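Local coordinates for protein trichomaglin (Trichosanthes lepiniana, PDB 1SGL) that probably cleaves RNA as an S-like ribonuclease of the ribonuclease T2 family, at residues T38-H43 and K134-A139; V156-A161 and Q177-C182. One frame throughout, in Å; residues are numbered along the deposited sequence.

Contact 1: T38-H43 and K134-A139; sequences TQFTIH and KALEDA. With SO4 (sulfate ion), chain B.
Phe40 and Leu136 form the apolar part of this contact: CD1 of Leu136 meets the edge of the Phe40 ring, lying near the ring plane, 3.8 Å from CE1. The two side chains cross at about a right angle, so the leucine presents one methyl to the rim and does not lie over a face. Phe40 has CG anti to its own carbonyl carbon (chi1 -87°), which sends the ring out from strand 40-47 toward helix 132-139; Trp14 packs edge-to-face with the same ring. Beside this pair along the chain, Gln39, extended beyond CG, brings its amide to the carboxylate of Glu137, whose chain folds back at chi2 (66°). The two flat groups are close to coplanar, yet Gln39 NE2 stays 3.7 Å from Glu137 OE2, too far for a hydrogen bond. A firmer tie comes from just before the helical segment, where Asp133 OD1 accepts from the backbone N of Phe40. At the other end of the strand segment, His43 points its ring edge at a sulfate, probably from the crystallisation liquor, and NE2 donates to O3 over 2.8 Å in an almost straight bond (172°). His105 and Gln101 bind the same ion. With an alanine here instead of His43, the sulfate would probably lose one of its donors, the remaining grip falling to His105 and Gln101. The strand thus turns one aromatic side chain to a helical leucine while, three residues on, it offers an imidazole N-H to a tetrahedral anion, consistent with the phosphate-binding active site of T2 ribonucleases, whose first histidine motif the sequence Phe40-Thr41-Ile42-His43 resembles.

Contact 2: V156-A161 and Q177-C182; sequences VAVESA and QKLSLC. With SO4 (sulfate ion), chain D.
Val158 and Leu181 mark the closest backbone approach, their CA atoms 9.4 Å apart, a helix-on-sheet spacing bridged wholly by side chains. The helical segment 156-161 is held by i to i+4 bonds. Val156 O takes two donors from one residue: Ser160 N at 2.9 Å and, from the opposite face of the carbonyl plane, Ser160 OG at 2.8 Å. Strand segment 177-182 begins with a classic beta bulge, in which Gln177 and Lys178 both face Arg169. Beyond it the strand alternates, so Leu179 and Leu181 serve the helix side and Ser180 the other. Val158 is the single helical side chain that reaches across, and its two methyls divide the work. CG1, anti to the backbone N (chi1 172°), touches Leu181 CD2 at 3.9 Å, the two side chains crossing at a slant. CG2 meets Leu179 CD1 at 4.0 Å, where the valine and leucine run past one another in opposite directions. On the far side of the strand, Ser180 OG lies 3.1 Å from O2 of a sulfate probably taken from the crystallisation liquor; Lys167 and Arg46 bind the same ion. Lys178 NZ is near, 3.6 Å from O2, and its charge probably helps to attract the anion. Between these two segments the contact is methyl on methyl, so it rests on close packing and the exclusion of water, while the other face of the strand carries the polar, anion-binding chemistry.

In the fold
Contact 1 closes along the chain before contact 2 opens, and their centres lie about 9 Å apart on the same side of the molecule's centre. Both seat a helix on one antiparallel sheet, in which strand 7-14 runs between strands 40-47 and 176-184. The two helices, 132-139 and 151-162, also pack on each other: Ala135 CB is 3.4 Å from Ala161 CB, and Leu136 CD2 reaches Ala157 CB. On the sheet side, Phe40 CE2 lies 3.6 Å from Leu179 CB. The two contacts therefore merge into one continuous apolar layer, joining a pair of helices to the central sheet of this T2-type fold.

Contact 1: T38-H43 and K134-A139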
# COMPACT_ATOMS: atom_id res chain seq x y z
N THR A 38 -9.71 -11.76 -0.33
CA THR A 38 -9.08 -10.68 -1.06
C THR A 38 -9.04 -9.48 -0.12
O THR A 38 -10.03 -9.17 0.54
CB THR A 38 -9.90 -10.34 -2.32
OG1 THR A 38 -9.91 -11.48 -3.18
CG2 THR A 38 -9.31 -9.16 -3.06
N GLN A 39 -7.90 -8.80 -0.07
CA GLN A 39 -7.76 -7.66 0.82
C GLN A 39 -6.82 -6.59 0.29
O GLN A 39 -6.18 -6.76 -0.75
CB GLN A 39 -7.22 -8.11 2.17
CG GLN A 39 -8.05 -9.15 2.89
CD GLN A 39 -7.55 -9.36 4.30
OE1 GLN A 39 -6.36 -9.61 4.53
NE2 GLN A 39 -8.46 -9.25 5.27
N PHE A 40 -6.75 -5.49 1.03
CA PHE A 40 -5.82 -4.41 0.71
C PHE A 40 -4.49 -4.85 1.30
O PHE A 40 -4.45 -5.29 2.45
CB PHE A 40 -6.22 -3.09 1.38
CG PHE A 40 -7.21 -2.28 0.59
CD1 PHE A 40 -8.54 -2.18 1.00
CD2 PHE A 40 -6.81 -1.62 -0.56
CE1 PHE A 40 -9.46 -1.43 0.26
CE2 PHE A 40 -7.73 -0.87 -1.31
CZ PHE A 40 -9.05 -0.77 -0.90
N THR A 41 -3.42 -4.75 0.53
CA THR A 41 -2.08 -5.10 1.01
C THR A 41 -1.19 -3.86 0.85
O THR A 41 -1.54 -2.91 0.15
CB THR A 41 -1.46 -6.28 0.22
OG1 THR A 41 -1.36 -5.94 -1.17
CG2 THR A 41 -2.32 -7.54 0.39
N ILE A 42 -0.04 -3.89 1.51
CA ILE A 42 0.89 -2.77 1.49
C ILE A 42 1.70 -2.65 0.21
O ILE A 42 2.26 -3.63 -0.28
CB ILE A 42 1.90 -2.89 2.65
CG1 ILE A 42 1.15 -2.89 3.98
CG2 ILE A 42 2.94 -1.78 2.58
CD1 ILE A 42 1.97 -3.40 5.13
N HIS A 43 1.75 -1.44 -0.35
CA HIS A 43 2.58 -1.22 -1.52
C HIS A 43 3.84 -0.52 -1.00
O HIS A 43 4.96 -0.88 -1.37
CB HIS A 43 1.91 -0.33 -2.56
CG HIS A 43 2.80 -0.04 -3.73
ND1 HIS A 43 3.07 -0.98 -4.70
CD2 HIS A 43 3.57 1.04 -4.02
CE1 HIS A 43 3.98 -0.50 -5.54
NE2 HIS A 43 4.30 0.72 -5.15
N LYS A 134 -10.07 -4.47 8.27
CA LYS A 134 -10.95 -4.72 9.40
C LYS A 134 -12.13 -3.73 9.41
O LYS A 134 -13.26 -4.10 9.71
CB LYS A 134 -10.17 -4.62 10.71
CG LYS A 134 -10.92 -5.14 11.92
CD LYS A 134 -11.10 -6.65 11.87
CE LYS A 134 -11.58 -7.21 13.21
NZ LYS A 134 -11.47 -8.70 13.28
N ALA A 135 -11.85 -2.47 9.09
CA ALA A 135 -12.89 -1.45 9.05
C ALA A 135 -13.95 -1.81 8.02
O ALA A 135 -15.15 -1.81 8.32
CB ALA A 135 -12.29 -0.10 8.72
N LEU A 136 -13.52 -2.13 6.80
CA LEU A 136 -14.46 -2.48 5.74
C LEU A 136 -15.26 -3.72 6.07
O LEU A 136 -16.47 -3.75 5.87
CB LEU A 136 -13.73 -2.69 4.42
CG LEU A 136 -13.01 -1.49 3.80
CD1 LEU A 136 -12.54 -1.87 2.40
CD2 LEU A 136 -13.95 -0.28 3.73
N GLU A 137 -14.60 -4.75 6.58
CA GLU A 137 -15.28 -5.98 6.94
C GLU A 137 -16.36 -5.70 7.99
O GLU A 137 -17.46 -6.24 7.92
CB GLU A 137 -14.29 -7.01 7.48
CG GLU A 137 -13.92 -8.12 6.50
CD GLU A 137 -13.15 -7.64 5.27
OE1 GLU A 137 -13.74 -6.91 4.42
OE2 GLU A 137 -11.95 -7.99 5.16
N ASP A 138 -16.04 -4.85 8.97
CA ASP A 138 -16.99 -4.50 10.02
C ASP A 138 -18.24 -3.83 9.46
O ASP A 138 -19.34 -4.01 9.99
CB ASP A 138 -16.35 -3.54 11.03
CG ASP A 138 -15.42 -4.25 11.98
OD1 ASP A 138 -15.20 -5.47 11.82
OD2 ASP A 138 -14.89 -3.58 12.89
N ALA A 139 -18.06 -3.05 8.40
CA ALA A 139 -19.18 -2.36 7.78
C ALA A 139 -19.92 -3.25 6.80
O ALA A 139 -20.97 -2.88 6.30
CB ALA A 139 -18.69 -1.10 7.08
S SO4 B . 6.46 3.70 -6.41
O1 SO4 B . 6.54 4.39 -7.71
O2 SO4 B . 7.79 3.75 -5.76
O3 SO4 B . 6.07 2.30 -6.62
O4 SO4 B . 5.46 4.36 -5.54

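Contact 2: V156-A161 and Q177-C182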
# COMPACT_ATOMS: atom_id res chain seq x y z
N VAL A 156 -16.60 6.58 4.35
CA VAL A 156 -17.10 6.74 5.70
C VAL A 156 -16.58 5.65 6.64
O VAL A 156 -16.30 5.90 7.81
CB VAL A 156 -18.65 6.74 5.72
CG1 VAL A 156 -19.16 6.69 7.17
CG2 VAL A 156 -19.16 8.01 5.05
N ALA A 157 -16.45 4.44 6.11
CA ALA A 157 -15.97 3.33 6.91
C ALA A 157 -14.52 3.59 7.36
O ALA A 157 -14.18 3.43 8.54
CB ALA A 157 -16.06 2.04 6.11
N VAL A 158 -13.67 3.99 6.42
CA VAL A 158 -12.27 4.26 6.73
C VAL A 158 -12.12 5.46 7.66
O VAL A 158 -11.40 5.38 8.65
CB VAL A 158 -11.43 4.50 5.46
CG1 VAL A 158 -10.03 4.97 5.84
CG2 VAL A 158 -11.37 3.23 4.65
N GLU A 159 -12.79 6.56 7.36
CA GLU A 159 -12.69 7.74 8.21
C GLU A 159 -13.17 7.45 9.62
O GLU A 159 -12.55 7.89 10.59
CB GLU A 159 -13.51 8.90 7.65
CG GLU A 159 -13.02 9.47 6.35
CD GLU A 159 -13.96 10.51 5.81
OE1 GLU A 159 -15.19 10.33 5.98
OE2 GLU A 159 -13.50 11.50 5.20
N SER A 160 -14.29 6.73 9.74
CA SER A 160 -14.84 6.42 11.06
C SER A 160 -13.90 5.55 11.87
O SER A 160 -13.79 5.70 13.08
CB SER A 160 -16.18 5.70 10.94
OG SER A 160 -17.18 6.57 10.43
N ALA A 161 -13.21 4.63 11.19
CA ALA A 161 -12.31 3.71 11.87
C ALA A 161 -10.89 4.26 12.11
O ALA A 161 -10.31 4.01 13.16
CB ALA A 161 -12.24 2.40 11.09
N GLN A 177 -8.30 0.56 -7.14
CA GLN A 177 -6.94 0.08 -7.30
C GLN A 177 -6.10 0.30 -6.06
O GLN A 177 -5.40 -0.60 -5.61
CB GLN A 177 -6.22 0.78 -8.45
CG GLN A 177 -6.72 0.44 -9.83
CD GLN A 177 -5.92 1.16 -10.91
OE1 GLN A 177 -5.73 2.37 -10.85
NE2 GLN A 177 -5.46 0.41 -11.89
N LYS A 178 -6.16 1.50 -5.52
CA LYS A 178 -5.36 1.86 -4.37
C LYS A 178 -6.11 2.71 -3.36
O LYS A 178 -7.06 3.42 -3.70
CB LYS A 178 -4.13 2.64 -4.86
CG LYS A 178 -3.43 1.99 -6.05
CD LYS A 178 -2.54 2.98 -6.82
CE LYS A 178 -1.32 3.42 -6.02
NZ LYS A 178 -1.68 4.24 -4.84
N LEU A 179 -5.66 2.64 -2.12
CA LEU A 179 -6.24 3.41 -1.05
C LEU A 179 -5.03 3.87 -0.25
O LEU A 179 -4.22 3.05 0.17
CB LEU A 179 -7.17 2.56 -0.19
CG LEU A 179 -7.90 3.31 0.94
CD1 LEU A 179 -9.13 2.53 1.37
CD2 LEU A 179 -6.95 3.54 2.11
N SER A 180 -4.91 5.18 -0.05
CA SER A 180 -3.79 5.73 0.69
C SER A 180 -4.22 6.45 1.96
O SER A 180 -5.26 7.10 1.99
CB SER A 180 -3.01 6.70 -0.20
OG SER A 180 -2.61 6.08 -1.41
N LEU A 181 -3.41 6.32 3.00
CA LEU A 181 -3.67 7.00 4.26
C LEU A 181 -2.52 7.99 4.46
O LEU A 181 -1.37 7.72 4.09
CB LEU A 181 -3.72 6.02 5.44
CG LEU A 181 -4.82 4.95 5.46
CD1 LEU A 181 -4.63 4.06 6.68
CD2 LEU A 181 -6.18 5.61 5.49
N CYS A 182 -2.83 9.14 5.04
CA CYS A 182 -1.82 10.15 5.27
C CYS A 182 -1.54 10.27 6.77
O CYS A 182 -2.44 10.07 7.60
CB CYS A 182 -2.28 11.47 4.64
SG CYS A 182 -2.44 11.26 2.83
S SO4 D . -1.26 8.52 -4.49
O1 SO4 D . -0.74 8.15 -5.82
O2 SO4 D . -0.82 7.52 -3.49
O3 SO4 D . -2.73 8.56 -4.54
O4 SO4 D . -0.73 9.85 -4.11